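Lmo0740 protein (PDB 4RFA) probably acts as a Crp-type transcription activator, binding DNA through a winged-helix domain joined by a long dimer helix to a cyclic-nucleotide-binding-like beta domain. Local coordinates at residues E152-A157 with S184-Y189; P78-G83 with A133-R138; M156-L161 with S215-D220; G17-F22 with L115-I120; V163-E168 with N179-S184. All coordinates share one frame; numbering follows the deposited sequence.

Contact 1 of 5, residues E152-A157 with S184-Y189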
# COMPACT_ATOMS: atom_id res chain seq x y z
N GLU A 152 14.69 -15.89 2.66
CA GLU A 152 14.12 -15.23 1.51
C GLU A 152 13.79 -13.79 1.81
O GLU A 152 13.95 -12.95 0.96
CB GLU A 152 12.87 -15.96 1.08
CG GLU A 152 13.16 -17.36 0.58
CD GLU A 152 11.88 -18.10 0.34
OE1 GLU A 152 11.04 -18.17 1.27
OE2 GLU A 152 11.70 -18.54 -0.80
N ARG A 153 13.28 -13.51 3.00
CA ARG A 153 12.96 -12.13 3.35
C ARG A 153 14.16 -11.19 3.39
O ARG A 153 14.07 -10.04 2.99
CB ARG A 153 12.26 -12.09 4.69
CG ARG A 153 10.89 -12.72 4.63
CD ARG A 153 9.94 -12.30 5.72
NE ARG A 153 10.40 -12.55 7.09
CZ ARG A 153 10.18 -13.65 7.80
NH1 ARG A 153 9.55 -14.72 7.27
NH2 ARG A 153 10.58 -13.68 9.06
N ILE A 154 15.30 -11.68 3.87
CA ILE A 154 16.45 -10.80 4.01
C ILE A 154 17.00 -10.37 2.65
O ILE A 154 17.40 -9.21 2.46
CB ILE A 154 17.54 -11.43 4.91
CG1 ILE A 154 18.59 -10.39 5.28
CG2 ILE A 154 18.20 -12.65 4.26
CD1 ILE A 154 19.59 -10.90 6.28
N TYR A 155 17.00 -11.27 1.69
CA TYR A 155 17.37 -10.87 0.32
C TYR A 155 16.46 -9.79 -0.20
O TYR A 155 16.91 -8.82 -0.78
CB TYR A 155 17.28 -12.07 -0.62
CG TYR A 155 18.59 -12.86 -0.75
CD1 TYR A 155 19.63 -12.35 -1.50
CD2 TYR A 155 18.77 -14.10 -0.16
CE1 TYR A 155 20.82 -13.04 -1.68
CE2 TYR A 155 19.95 -14.82 -0.34
CZ TYR A 155 20.98 -14.26 -1.09
OH TYR A 155 22.18 -14.88 -1.30
N MSE A 156 15.15 -10.01 -0.03
CA MSE A 156 14.15 -9.11 -0.57
C MSE A 156 14.25 -7.80 0.16
O MSE A 156 14.16 -6.78 -0.48
CB MSE A 156 12.70 -9.60 -0.39
CG MSE A 156 12.48 -10.81 -1.28
SE MSE A 156 10.74 -11.70 -0.85
CE MSE A 156 9.71 -10.22 -1.59
N ALA A 157 14.41 -7.83 1.49
CA ALA A 157 14.62 -6.58 2.23
C ALA A 157 15.84 -5.79 1.69
O ALA A 157 15.79 -4.59 1.46
CB ALA A 157 14.80 -6.87 3.71
N SER A 184 20.05 -4.74 14.13
CA SER A 184 18.78 -4.67 14.85
C SER A 184 17.66 -4.14 13.97
O SER A 184 16.53 -4.66 13.97
CB SER A 184 18.93 -3.76 16.10
OG SER A 184 17.70 -3.68 16.77
N VAL A 185 17.95 -3.11 13.19
CA VAL A 185 16.95 -2.54 12.32
C VAL A 185 16.59 -3.52 11.19
O VAL A 185 15.39 -3.77 10.92
CB VAL A 185 17.41 -1.19 11.80
CG1 VAL A 185 16.51 -0.69 10.69
CG2 VAL A 185 17.51 -0.17 12.97
N LEU A 186 17.60 -4.14 10.59
CA LEU A 186 17.38 -5.10 9.54
C LEU A 186 16.51 -6.19 10.04
O LEU A 186 15.60 -6.58 9.34
CB LEU A 186 18.69 -5.66 8.98
CG LEU A 186 18.65 -6.52 7.74
CD1 LEU A 186 18.07 -5.72 6.59
CD2 LEU A 186 20.06 -6.99 7.42
N ALA A 187 16.76 -6.68 11.25
CA ALA A 187 15.95 -7.71 11.82
C ALA A 187 14.49 -7.31 12.00
O ALA A 187 13.57 -8.14 11.81
CB ALA A 187 16.49 -8.16 13.14
N ARG A 188 14.28 -6.09 12.46
CA ARG A 188 12.95 -5.59 12.65
C ARG A 188 12.22 -5.47 11.33
O ARG A 188 11.02 -5.79 11.27
CB ARG A 188 12.95 -4.28 13.42
CG ARG A 188 13.50 -4.46 14.83
CD ARG A 188 13.84 -3.14 15.46
NE ARG A 188 12.66 -2.35 15.65
CZ ARG A 188 12.70 -1.04 15.77
NH1 ARG A 188 13.88 -0.40 15.72
NH2 ARG A 188 11.58 -0.38 15.93
N TYR A 189 12.93 -5.07 10.27
CA TYR A 189 12.30 -4.90 8.97
C TYR A 189 12.02 -6.25 8.33
O TYR A 189 11.05 -6.42 7.55
CB TYR A 189 13.15 -4.01 8.11
CG TYR A 189 12.68 -3.75 6.69
CD1 TYR A 189 11.51 -3.06 6.41
CD2 TYR A 189 13.49 -4.10 5.62
CE1 TYR A 189 11.14 -2.75 5.09
CE2 TYR A 189 13.12 -3.81 4.31
CZ TYR A 189 11.95 -3.14 4.05
OH TYR A 189 11.66 -2.94 2.74
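Tyr-189 and Leu-186 each set CG opposite the backbone N (chi1 178° and -171°). These torsions lead both side chains off helix 183-189 toward helix 150-165. Their ends, rather than their first bonds, come near that helix. The ring of Tyr-189 meets the methyl of Ala-157. Ala-157 CB lies 3.5 Å from Tyr-189 CE2 and approaches the ring obliquely. The backbone O of the same alanine lies at the ring edge, in the ring plane. The ring lies close to the helix backbone: Tyr-189 CE2 is 3.8 Å from Ala-157 CA. The CA atoms of Ala-157 and Tyr-189 are 7.3 Å apart. One turn back, Ile-154 CD1 touches Leu-186 CD2 at 4.1 Å. The two branched chains cross at about a right angle, and their closest approach is between these end methyls. No hydrogen bond links the two segments. The Tyr-189 hydroxyl is bonded to Asn-160, further along helix 150-165, which ties the far end of the ring to the helix that its CE2 side packs on. Ile-154 also touches Ile-197 of helix 194-206. All four contact residues are buried. This is the apolar core of a probable three-helix DNA-binding domain, in which helices 183-189 and 194-206 probably form the helix-turn-helix, as in Crp relatives.

Contact 2 of 5, residues P78-G83 with A133-R138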
# COMPACT_ATOMS: atom_id res chain seq x y z
N PRO A 78 12.74 10.61 2.08
CA PRO A 78 12.65 11.94 1.51
C PRO A 78 11.75 11.93 0.29
O PRO A 78 11.84 11.01 -0.53
CB PRO A 78 14.12 12.28 1.14
CG PRO A 78 14.96 11.44 2.05
CD PRO A 78 14.14 10.15 2.14
N TYR A 79 10.85 12.90 0.21
CA TYR A 79 9.87 13.09 -0.88
C TYR A 79 8.62 12.24 -0.81
O TYR A 79 7.75 12.34 -1.68
CB TYR A 79 10.53 12.99 -2.26
CG TYR A 79 11.81 13.78 -2.31
CD1 TYR A 79 11.78 15.15 -2.06
CD2 TYR A 79 13.04 13.17 -2.52
CE1 TYR A 79 12.94 15.91 -2.06
CE2 TYR A 79 14.21 13.92 -2.52
CZ TYR A 79 14.14 15.29 -2.29
OH TYR A 79 15.28 16.07 -2.28
N ASN A 80 8.48 11.42 0.24
CA ASN A 80 7.20 10.79 0.55
C ASN A 80 6.15 11.74 1.07
O ASN A 80 6.45 12.72 1.78
CB ASN A 80 7.36 9.67 1.60
CG ASN A 80 8.12 8.46 1.09
OD1 ASN A 80 8.51 7.60 1.86
ND2 ASN A 80 8.36 8.41 -0.19
N VAL A 81 4.90 11.48 0.69
CA VAL A 81 3.76 12.17 1.28
C VAL A 81 3.32 11.36 2.49
O VAL A 81 3.43 10.17 2.43
CB VAL A 81 2.57 12.27 0.30
CG1 VAL A 81 1.61 13.34 0.75
CG2 VAL A 81 3.05 12.63 -1.08
N LEU A 82 2.87 11.99 3.58
CA LEU A 82 2.46 11.29 4.81
C LEU A 82 1.16 11.87 5.28
O LEU A 82 0.74 13.01 4.92
CB LEU A 82 3.46 11.45 5.97
CG LEU A 82 4.60 10.52 6.32
CD1 LEU A 82 5.40 11.02 7.48
CD2 LEU A 82 4.15 9.11 6.64
N GLY A 83 0.49 11.06 6.09
CA GLY A 83 -0.78 11.45 6.67
C GLY A 83 -1.97 11.26 5.75
O GLY A 83 -3.03 11.83 6.01
N ALA A 133 1.71 6.85 -6.07
CA ALA A 133 2.09 5.71 -6.95
C ALA A 133 3.34 5.04 -6.46
O ALA A 133 3.39 3.83 -6.35
CB ALA A 133 2.27 6.19 -8.38
N ASP A 134 4.35 5.82 -6.09
CA ASP A 134 5.59 5.19 -5.60
C ASP A 134 5.41 4.52 -4.25
O ASP A 134 6.06 3.53 -3.97
CB ASP A 134 6.73 6.21 -5.53
CG ASP A 134 7.19 6.66 -6.90
OD1 ASP A 134 6.92 5.93 -7.88
OD2 ASP A 134 7.83 7.71 -7.01
N VAL A 135 4.52 5.01 -3.40
CA VAL A 135 4.33 4.35 -2.10
C VAL A 135 3.61 3.03 -2.32
O VAL A 135 3.99 2.01 -1.73
CB VAL A 135 3.55 5.20 -1.09
CG1 VAL A 135 3.29 4.41 0.19
CG2 VAL A 135 4.39 6.38 -0.75
N PHE A 136 2.60 3.05 -3.19
CA PHE A 136 1.95 1.82 -3.64
C PHE A 136 2.91 0.77 -4.15
O PHE A 136 2.83 -0.40 -3.75
CB PHE A 136 0.97 2.10 -4.74
CG PHE A 136 -0.26 2.77 -4.27
CD1 PHE A 136 -0.65 2.68 -2.96
CD2 PHE A 136 -1.02 3.49 -5.14
CE1 PHE A 136 -1.82 3.31 -2.52
CE2 PHE A 136 -2.18 4.10 -4.71
CZ PHE A 136 -2.58 4.01 -3.40
N ALA A 137 3.79 1.18 -5.05
CA ALA A 137 4.76 0.23 -5.61
C ALA A 137 5.58 -0.37 -4.47
O ALA A 137 5.78 -1.55 -4.45
CB ALA A 137 5.66 0.90 -6.63
N ARG A 138 6.00 0.44 -3.49
CA ARG A 138 6.78 -0.11 -2.39
C ARG A 138 5.95 -1.04 -1.48
O ARG A 138 6.43 -2.05 -1.00
CB ARG A 138 7.42 1.01 -1.60
CG ARG A 138 8.44 1.80 -2.42
CD ARG A 138 8.72 3.11 -1.75
NE ARG A 138 9.18 2.80 -0.38
CZ ARG A 138 8.90 3.54 0.69
NH1 ARG A 138 8.14 4.61 0.58
NH2 ARG A 138 9.32 3.14 1.87
O HOH W 1 8.13 6.21 -1.95
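Arg-138 reaches from helix 126-143 to Asn-80, in the loop just before strand 81-82. Its CB points toward that loop. CG is turned opposite the carbonyl carbon, and the chain runs on extended to CD. At chi3 (56°) it bends, and this places the guanidinium near the Asn-80 amide. The Arg-138 side chain also touches Ile-74 and Leu-77. NE makes a salt bridge with Glu-164 of helix 150-165. NH2 bonds to the backbone O of Phe-75. NH1 faces the asparagine. Arg-138 NH1 lies 3.3 Å from Asn-80 OD1, and the N-H points poorly at the oxygen, with an angle of 128°, so this hydrogen bond is weak. A water does more for NH1, accepting a bond of 3.0 Å from Arg-138 NH1. The same water accepts a weak bond of 2.8 Å from Asn-80 ND2. The amide and guanidinium planes are 16° apart, yet OD1 approaches the guanidinium obliquely. Asn-80 OD1 has a stronger partner in the backbone N of Leu-77, which helps fix the amide. Val-135, one turn back on the helix, adds a loose touch from CG2 to Asn-80 ND2 at 4.5 Å. Arg-138 also packs on Tyr-90 of the second subunit. The direct arginine-asparagine bond is therefore a minor link. The guanidinium is held mainly by Glu-164 and Phe-75. Its positive charge is probably offset by Glu-164, while the water and, weakly, the neutral amide are further partners of NH1.

Contact 3 of 5, residues M156-L161 with S215-D220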
# COMPACT_ATOMS: atom_id res chain seq x y z
N MSE A 156 15.15 -10.01 -0.03
CA MSE A 156 14.15 -9.11 -0.57
C MSE A 156 14.25 -7.80 0.16
O MSE A 156 14.16 -6.78 -0.48
CB MSE A 156 12.70 -9.60 -0.39
CG MSE A 156 12.48 -10.81 -1.28
SE MSE A 156 10.74 -11.70 -0.85
CE MSE A 156 9.71 -10.22 -1.59
N ALA A 157 14.41 -7.83 1.49
CA ALA A 157 14.62 -6.58 2.23
C ALA A 157 15.84 -5.79 1.69
O ALA A 157 15.79 -4.59 1.46
CB ALA A 157 14.80 -6.87 3.71
N LEU A 158 16.99 -6.44 1.60
CA LEU A 158 18.20 -5.72 1.26
C LEU A 158 18.10 -5.19 -0.14
O LEU A 158 18.62 -4.11 -0.44
CB LEU A 158 19.41 -6.62 1.38
CG LEU A 158 19.85 -6.85 2.82
CD1 LEU A 158 20.89 -7.95 2.88
CD2 LEU A 158 20.38 -5.56 3.46
N GLU A 159 17.36 -5.90 -0.99
CA GLU A 159 17.10 -5.37 -2.31
C GLU A 159 16.14 -4.17 -2.32
O GLU A 159 16.35 -3.25 -3.13
CB GLU A 159 16.61 -6.47 -3.29
CG GLU A 159 15.91 -5.93 -4.52
CD GLU A 159 15.28 -7.01 -5.40
OE1 GLU A 159 15.95 -8.00 -5.75
OE2 GLU A 159 14.09 -6.84 -5.77
N ASN A 160 15.06 -4.25 -1.55
CA ASN A 160 14.09 -3.18 -1.46
C ASN A 160 14.83 -1.93 -0.95
O ASN A 160 14.63 -0.81 -1.43
CB ASN A 160 12.99 -3.44 -0.40
CG ASN A 160 11.95 -4.55 -0.77
OD1 ASN A 160 11.80 -4.97 -1.91
ND2 ASN A 160 11.17 -4.95 0.23
N LEU A 161 15.61 -2.11 0.09
CA LEU A 161 16.36 -0.95 0.63
C LEU A 161 17.40 -0.39 -0.37
O LEU A 161 17.59 0.81 -0.49
CB LEU A 161 17.05 -1.35 1.90
CG LEU A 161 16.05 -1.71 2.99
CD1 LEU A 161 16.76 -2.27 4.19
CD2 LEU A 161 15.23 -0.51 3.44
N SER A 215 27.60 -3.44 9.15
CA SER A 215 27.02 -2.22 8.58
C SER A 215 28.01 -1.04 8.57
O SER A 215 28.89 -0.94 9.43
CB SER A 215 25.72 -1.82 9.27
OG SER A 215 25.87 -1.85 10.67
N PRO A 216 27.83 -0.12 7.63
CA PRO A 216 26.75 -0.07 6.62
C PRO A 216 26.86 -1.18 5.58
O PRO A 216 27.96 -1.52 5.13
CB PRO A 216 26.89 1.31 5.97
CG PRO A 216 28.15 1.92 6.51
CD PRO A 216 28.71 1.06 7.61
N TYR A 217 25.73 -1.75 5.21
CA TYR A 217 25.71 -2.88 4.31
C TYR A 217 26.07 -2.45 2.90
O TYR A 217 25.56 -1.46 2.37
CB TYR A 217 24.35 -3.55 4.36
CG TYR A 217 24.07 -4.07 5.73
CD1 TYR A 217 24.92 -4.99 6.31
CD2 TYR A 217 23.03 -3.57 6.50
CE1 TYR A 217 24.71 -5.46 7.59
CE2 TYR A 217 22.82 -4.05 7.80
CZ TYR A 217 23.67 -4.99 8.33
OH TYR A 217 23.51 -5.48 9.59
N ARG A 218 26.97 -3.23 2.30
CA ARG A 218 27.43 -3.02 0.94
C ARG A 218 27.01 -4.23 0.14
O ARG A 218 27.35 -5.34 0.47
CB ARG A 218 28.95 -2.90 0.93
CG ARG A 218 29.48 -1.71 1.70
CD ARG A 218 30.98 -1.79 1.96
NE ARG A 218 31.48 -0.49 2.43
CZ ARG A 218 32.00 0.48 1.66
NH1 ARG A 218 32.16 0.33 0.35
NH2 ARG A 218 32.40 1.61 2.24
N ILE A 219 26.26 -3.99 -0.92
CA ILE A 219 25.61 -5.05 -1.65
C ILE A 219 26.29 -5.11 -2.99
O ILE A 219 26.48 -4.07 -3.63
CB ILE A 219 24.11 -4.77 -1.86
CG1 ILE A 219 23.38 -4.79 -0.52
CG2 ILE A 219 23.49 -5.82 -2.77
CD1 ILE A 219 22.13 -3.92 -0.55
N ASP A 220 26.67 -6.32 -3.39
CA ASP A 220 27.36 -6.53 -4.66
C ASP A 220 26.46 -6.12 -5.79
O ASP A 220 25.44 -6.78 -6.05
CB ASP A 220 27.74 -7.99 -4.86
CG ASP A 220 28.83 -8.15 -5.87
OD1 ASP A 220 28.83 -7.42 -6.90
OD2 ASP A 220 29.70 -9.01 -5.61
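Leu-158 O, a backbone oxygen of helix 150-165, is approached by the end methyl of Ile-219, with CD1 at 3.5 Å from Leu-158 O. This is a packing contact, and no hydrogen bond joins the two segments. The same methyl, Ile-219 CD1, lies 4.3 Å from Leu-158 CB. It gets there because CG1 stands opposite the carbonyl carbon (chi1 -66°) and the chain beyond is extended. The tip of Leu-158, CD2, comes obliquely to Tyr-217 CD2 at 4.5 Å, a looser touch. The Tyr-217 ring has Ser-215 CB over one face, 3.8 Å above the plane and offset toward the rim. The peptide bond between Ser-215 and Pro-216 is cis. Strand 218-220 is bonded through Ile-219 to Ile-175 of the neighbouring strand 174-176. Leu-158 also touches Leu-186 and Leu-204, so the helices of the domain close round it. The outward Arg-218 pairs with Glu-174. The chemistry splits by side: charge lies on the far face of the strand, while the side chains facing helix 150-165 meet it through carbon contacts, so the hold is by van der Waals packing and burial of apolar surface.

Contact 4 of 5, residues G17-F22 with L115-I120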
# COMPACT_ATOMS: atom_id res chain seq x y z
N GLY A 17 8.46 25.99 -4.11
CA GLY A 17 8.54 27.28 -4.78
C GLY A 17 7.21 27.73 -5.37
O GLY A 17 6.89 28.91 -5.34
N TYR A 18 6.43 26.82 -5.93
CA TYR A 18 5.09 27.16 -6.40
C TYR A 18 4.22 27.63 -5.24
O TYR A 18 3.48 28.64 -5.35
CB TYR A 18 4.43 26.00 -7.14
CG TYR A 18 4.48 26.11 -8.64
CD1 TYR A 18 3.82 27.14 -9.30
CD2 TYR A 18 5.17 25.16 -9.42
CE1 TYR A 18 3.84 27.24 -10.69
CE2 TYR A 18 5.20 25.26 -10.80
CZ TYR A 18 4.53 26.31 -11.43
OH TYR A 18 4.54 26.43 -12.80
N LEU A 19 4.34 26.91 -4.12
CA LEU A 19 3.53 27.17 -2.94
C LEU A 19 3.71 28.62 -2.48
O LEU A 19 2.73 29.28 -2.17
CB LEU A 19 3.80 26.16 -1.81
CG LEU A 19 3.51 24.67 -2.15
CD1 LEU A 19 3.37 23.79 -0.93
CD2 LEU A 19 2.26 24.53 -2.99
N LYS A 20 4.95 29.10 -2.49
CA LYS A 20 5.31 30.43 -1.97
C LYS A 20 4.74 31.61 -2.75
O LYS A 20 4.64 32.70 -2.20
CB LYS A 20 6.83 30.59 -1.88
CG LYS A 20 7.49 29.69 -0.84
CD LYS A 20 9.01 29.75 -0.92
CE LYS A 20 9.70 28.79 0.04
NZ LYS A 20 11.16 29.09 0.20
N GLU A 21 4.37 31.38 -4.01
CA GLU A 21 3.68 32.39 -4.82
C GLU A 21 2.33 32.83 -4.23
O GLU A 21 1.91 33.93 -4.47
CB GLU A 21 3.37 31.86 -6.21
CG GLU A 21 4.54 31.38 -7.03
CD GLU A 21 4.10 30.80 -8.36
OE1 GLU A 21 3.02 30.14 -8.44
OE2 GLU A 21 4.85 30.98 -9.34
N PHE A 22 1.63 31.95 -3.51
CA PHE A 22 0.28 32.27 -3.04
C PHE A 22 0.28 33.01 -1.72
O PHE A 22 1.00 32.60 -0.80
CB PHE A 22 -0.57 31.00 -2.96
CG PHE A 22 -0.58 30.24 -4.25
CD1 PHE A 22 -0.66 30.92 -5.48
CD2 PHE A 22 -0.47 28.85 -4.26
CE1 PHE A 22 -0.66 30.23 -6.68
CE2 PHE A 22 -0.47 28.15 -5.47
CZ PHE A 22 -0.57 28.84 -6.67
N LEU A 115 -5.06 20.77 -1.94
CA LEU A 115 -6.11 20.25 -2.85
C LEU A 115 -6.71 21.29 -3.80
O LEU A 115 -7.43 20.92 -4.73
CB LEU A 115 -7.26 19.58 -2.06
N ASN A 116 -6.44 22.57 -3.54
CA ASN A 116 -6.91 23.65 -4.41
C ASN A 116 -5.90 24.07 -5.47
O ASN A 116 -6.29 24.57 -6.53
CB ASN A 116 -7.26 24.89 -3.58
CG ASN A 116 -8.68 24.86 -3.07
OD1 ASN A 116 -9.58 24.40 -3.76
ND2 ASN A 116 -8.89 25.36 -1.86
N ILE A 117 -4.62 23.87 -5.20
CA ILE A 117 -3.59 24.44 -6.06
C ILE A 117 -3.08 23.40 -7.04
O ILE A 117 -2.08 23.61 -7.72
CB ILE A 117 -2.46 25.07 -5.24
CG1 ILE A 117 -1.88 24.08 -4.25
CG2 ILE A 117 -3.03 26.24 -4.45
CD1 ILE A 117 -1.01 24.72 -3.20
N LEU A 118 -3.81 22.30 -7.14
CA LEU A 118 -3.43 21.22 -8.03
C LEU A 118 -3.73 21.63 -9.46
O LEU A 118 -2.82 21.79 -10.29
CB LEU A 118 -4.17 19.94 -7.63
CG LEU A 118 -3.92 19.52 -6.17
CD1 LEU A 118 -4.53 18.16 -5.82
CD2 LEU A 118 -2.42 19.51 -5.88
N SER A 119 -5.02 21.86 -9.73
CA SER A 119 -5.47 22.28 -11.05
C SER A 119 -4.61 23.44 -11.52
O SER A 119 -4.09 23.43 -12.63
CB SER A 119 -6.94 22.71 -10.99
OG SER A 119 -7.64 22.02 -9.96
N ILE A 120 -4.42 24.41 -10.64
CA ILE A 120 -3.79 25.68 -10.99
C ILE A 120 -2.34 25.53 -11.47
O ILE A 120 -1.88 26.29 -12.33
CB ILE A 120 -3.80 26.64 -9.78
CG1 ILE A 120 -5.24 27.02 -9.42
CG2 ILE A 120 -2.99 27.90 -10.07
CD1 ILE A 120 -5.44 27.36 -7.96
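Phe-22 turns its ring toward Ile-117 and Ile-120, while the backbone O of Tyr-18 lies over one of its faces, 4.0 Å above the plane and offset toward the rim. The two isoleucines approach the ring obliquely. Ile-117 CG2 is the nearer, 3.4 Å from Phe-22 CE2. Ile-120 CG2 is looser, 4.3 Å from Phe-22 CZ, at the exposed margin of the contact. Ile-117 also reaches Leu-19. Its CG1 sits between the backbone N and the carbonyl carbon (chi1 55°), which parts its two branches: CG2 goes to the phenylalanine, and CD1 to the leucine while still grazing Phe-22 CE2. Leu-19 CD2 and Ile-117 CD1 are modelled 3.3 Å apart, tighter than usual for two methyls, so the exact fit there is doubtful. The two side chains cross at about a right angle. The contact is wholly apolar. It joins helix 11-20 and the residues just after it to the irregular helix 111-120, which bends where some backbone bonds are missing. Leu-19 also touches Tyr-25 of helix 25-28, and Phe-22 touches Lys-121. Helix 111-120 in turn meets the second subunit, where Ser-119 bonds to the backbone O of Asn-116 of that chain.

Contact 5 of 5, residues V163-E168 with N179-S184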
# COMPACT_ATOMS: atom_id res chain seq x y z
N VAL A 163 17.19 -0.37 -3.54
CA VAL A 163 16.41 0.45 -4.43
C VAL A 163 15.97 1.75 -3.73
O VAL A 163 16.05 2.82 -4.32
CB VAL A 163 15.18 -0.31 -4.96
CG1 VAL A 163 14.26 0.64 -5.75
CG2 VAL A 163 15.63 -1.46 -5.85
N GLU A 164 15.52 1.68 -2.50
CA GLU A 164 14.95 2.84 -1.87
C GLU A 164 15.94 3.89 -1.45
O GLU A 164 15.68 5.04 -1.56
CB GLU A 164 14.21 2.44 -0.63
CG GLU A 164 12.81 2.02 -0.86
CD GLU A 164 12.20 1.38 0.35
OE1 GLU A 164 12.75 1.49 1.44
OE2 GLU A 164 11.15 0.78 0.20
N MSE A 165 17.07 3.46 -0.95
CA MSE A 165 17.84 4.22 -0.06
C MSE A 165 19.28 3.96 -0.22
O MSE A 165 20.06 4.38 0.61
CB MSE A 165 17.48 3.40 1.13
CG MSE A 165 17.30 4.19 2.39
SE MSE A 165 17.17 2.91 3.82
CE MSE A 165 15.27 3.21 3.98
N GLY A 166 19.65 3.22 -1.24
CA GLY A 166 21.03 2.84 -1.39
C GLY A 166 21.79 3.83 -2.22
O GLY A 166 21.23 4.48 -3.07
N THR A 167 23.08 3.92 -1.99
CA THR A 167 23.90 4.81 -2.78
C THR A 167 25.11 4.13 -3.42
O THR A 167 25.97 3.61 -2.74
CB THR A 167 24.31 6.04 -1.98
OG1 THR A 167 24.41 5.69 -0.60
CG2 THR A 167 23.27 7.09 -2.11
N GLU A 168 25.15 4.18 -4.74
CA GLU A 168 26.10 3.42 -5.56
C GLU A 168 27.57 3.86 -5.42
O GLU A 168 27.87 5.04 -5.31
CB GLU A 168 25.66 3.49 -7.03
CG GLU A 168 26.24 2.39 -7.91
CD GLU A 168 25.86 2.53 -9.38
OE1 GLU A 168 25.97 3.65 -9.93
OE2 GLU A 168 25.45 1.51 -9.98
N ASN A 179 23.68 4.32 7.23
CA ASN A 179 24.27 3.92 8.47
C ASN A 179 23.26 3.44 9.48
O ASN A 179 23.55 2.54 10.27
CB ASN A 179 24.98 5.13 9.06
CG ASN A 179 26.03 4.75 10.05
OD1 ASN A 179 25.94 5.10 11.23
ND2 ASN A 179 27.04 4.03 9.59
N PHE A 180 22.07 4.03 9.48
CA PHE A 180 21.04 3.65 10.44
C PHE A 180 20.47 2.22 10.22
O PHE A 180 19.85 1.66 11.11
CB PHE A 180 19.93 4.72 10.52
CG PHE A 180 19.04 4.76 9.30
CD1 PHE A 180 17.99 3.88 9.17
CD2 PHE A 180 19.26 5.72 8.31
CE1 PHE A 180 17.15 3.93 8.06
CE2 PHE A 180 18.45 5.77 7.20
CZ PHE A 180 17.40 4.86 7.06
N ILE A 181 20.66 1.64 9.04
CA ILE A 181 20.35 0.24 8.81
C ILE A 181 21.48 -0.65 9.37
O ILE A 181 22.50 -0.92 8.69
CB ILE A 181 20.15 -0.10 7.33
CG1 ILE A 181 19.16 0.85 6.63
CG2 ILE A 181 19.67 -1.57 7.21
CD1 ILE A 181 17.74 0.74 7.07
N ASN A 182 21.30 -1.04 10.63
CA ASN A 182 22.16 -2.00 11.30
C ASN A 182 21.44 -3.29 11.48
O ASN A 182 20.27 -3.50 11.03
CB ASN A 182 22.64 -1.47 12.67
CG ASN A 182 21.50 -1.04 13.59
OD1 ASN A 182 20.37 -1.44 13.43
ND2 ASN A 182 21.83 -0.24 14.57
N GLN A 183 22.12 -4.19 12.15
CA GLN A 183 21.58 -5.51 12.42
C GLN A 183 20.22 -5.55 13.09
O GLN A 183 19.34 -6.35 12.74
CB GLN A 183 22.59 -6.32 13.24
CG GLN A 183 22.38 -7.81 13.13
CD GLN A 183 23.55 -8.58 13.66
OE1 GLN A 183 24.61 -8.69 13.02
NE2 GLN A 183 23.38 -9.11 14.84
N SER A 184 20.05 -4.74 14.13
CA SER A 184 18.78 -4.67 14.85
C SER A 184 17.66 -4.14 13.97
O SER A 184 16.53 -4.66 13.97
CB SER A 184 18.93 -3.76 16.10
OG SER A 184 17.70 -3.68 16.77
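Met-165, a selenomethionine with selenium at the sulfur position, pushes that atom up to Phe-180 and Ile-181. This is the tight part of the contact. Met-165 SE lies 3.8 Å from Phe-180 CZ and 3.9 Å from Ile-181 CD1. The terminal CE of Met-165 is a little further, 4.1 Å from Phe-180 CZ. The selenium sits 4.9 Å from the centroid of the Phe-180 ring, 57° off the ring normal. It is thus a Met-aromatic contact of oblique form, with the heavy atom beside the CZ corner of the ring. The two side chains come from opposite directions. Phe-180 is swung there by a chi1 of 72°, which places CG between its backbone N and carbonyl carbon. Ile-181 crosses the methionine at a slant and meets it with CD1 and CG1. More cover comes from the beta domain: Phe-75 touches all three side chains, and Tyr-57 meets both Met-165 and the Phe-180 ring. The loose side lies beyond Gly-166. Thr-167 and Glu-168 are exposed, and Glu-168 is poorly ordered. Asn-179 is exposed as well. Polar work is done further off, where Asn-182 caps helix 183-189 through a bond from Val-185 N to its OD1. No hydrogen bond crosses between the two segments. Their hold rests on dispersion between the large chalcogen atom and the ring and methyl groups. The contact is a hydrophobic one, at a junction where the probable winged-helix domain meets strand 72-76.

Overall arrangement
Contacts 1, 3 and 5 all use helix 150-165 and lie close together in the probable DNA-binding domain. They are buried and apolar. Contact 1 sets that helix against helix 183-189, contact 3 against the small sheet, and contact 5 at the border with the beta domain. Leu-186 of contact 1 touches Leu-158 and Tyr-217 of contact 3. Contact 2 is different: partly buried, polar and water-bridged, on helix 126-143. Its Arg-138 is joined to contact 5 by the salt bridge to Glu-164. Contact 4 is apolar again but more exposed, its centre about 39 Å from that of contact 1. Contacts 2 and 4 touch the second subunit through several residues, contacts 1 and 5 through one each.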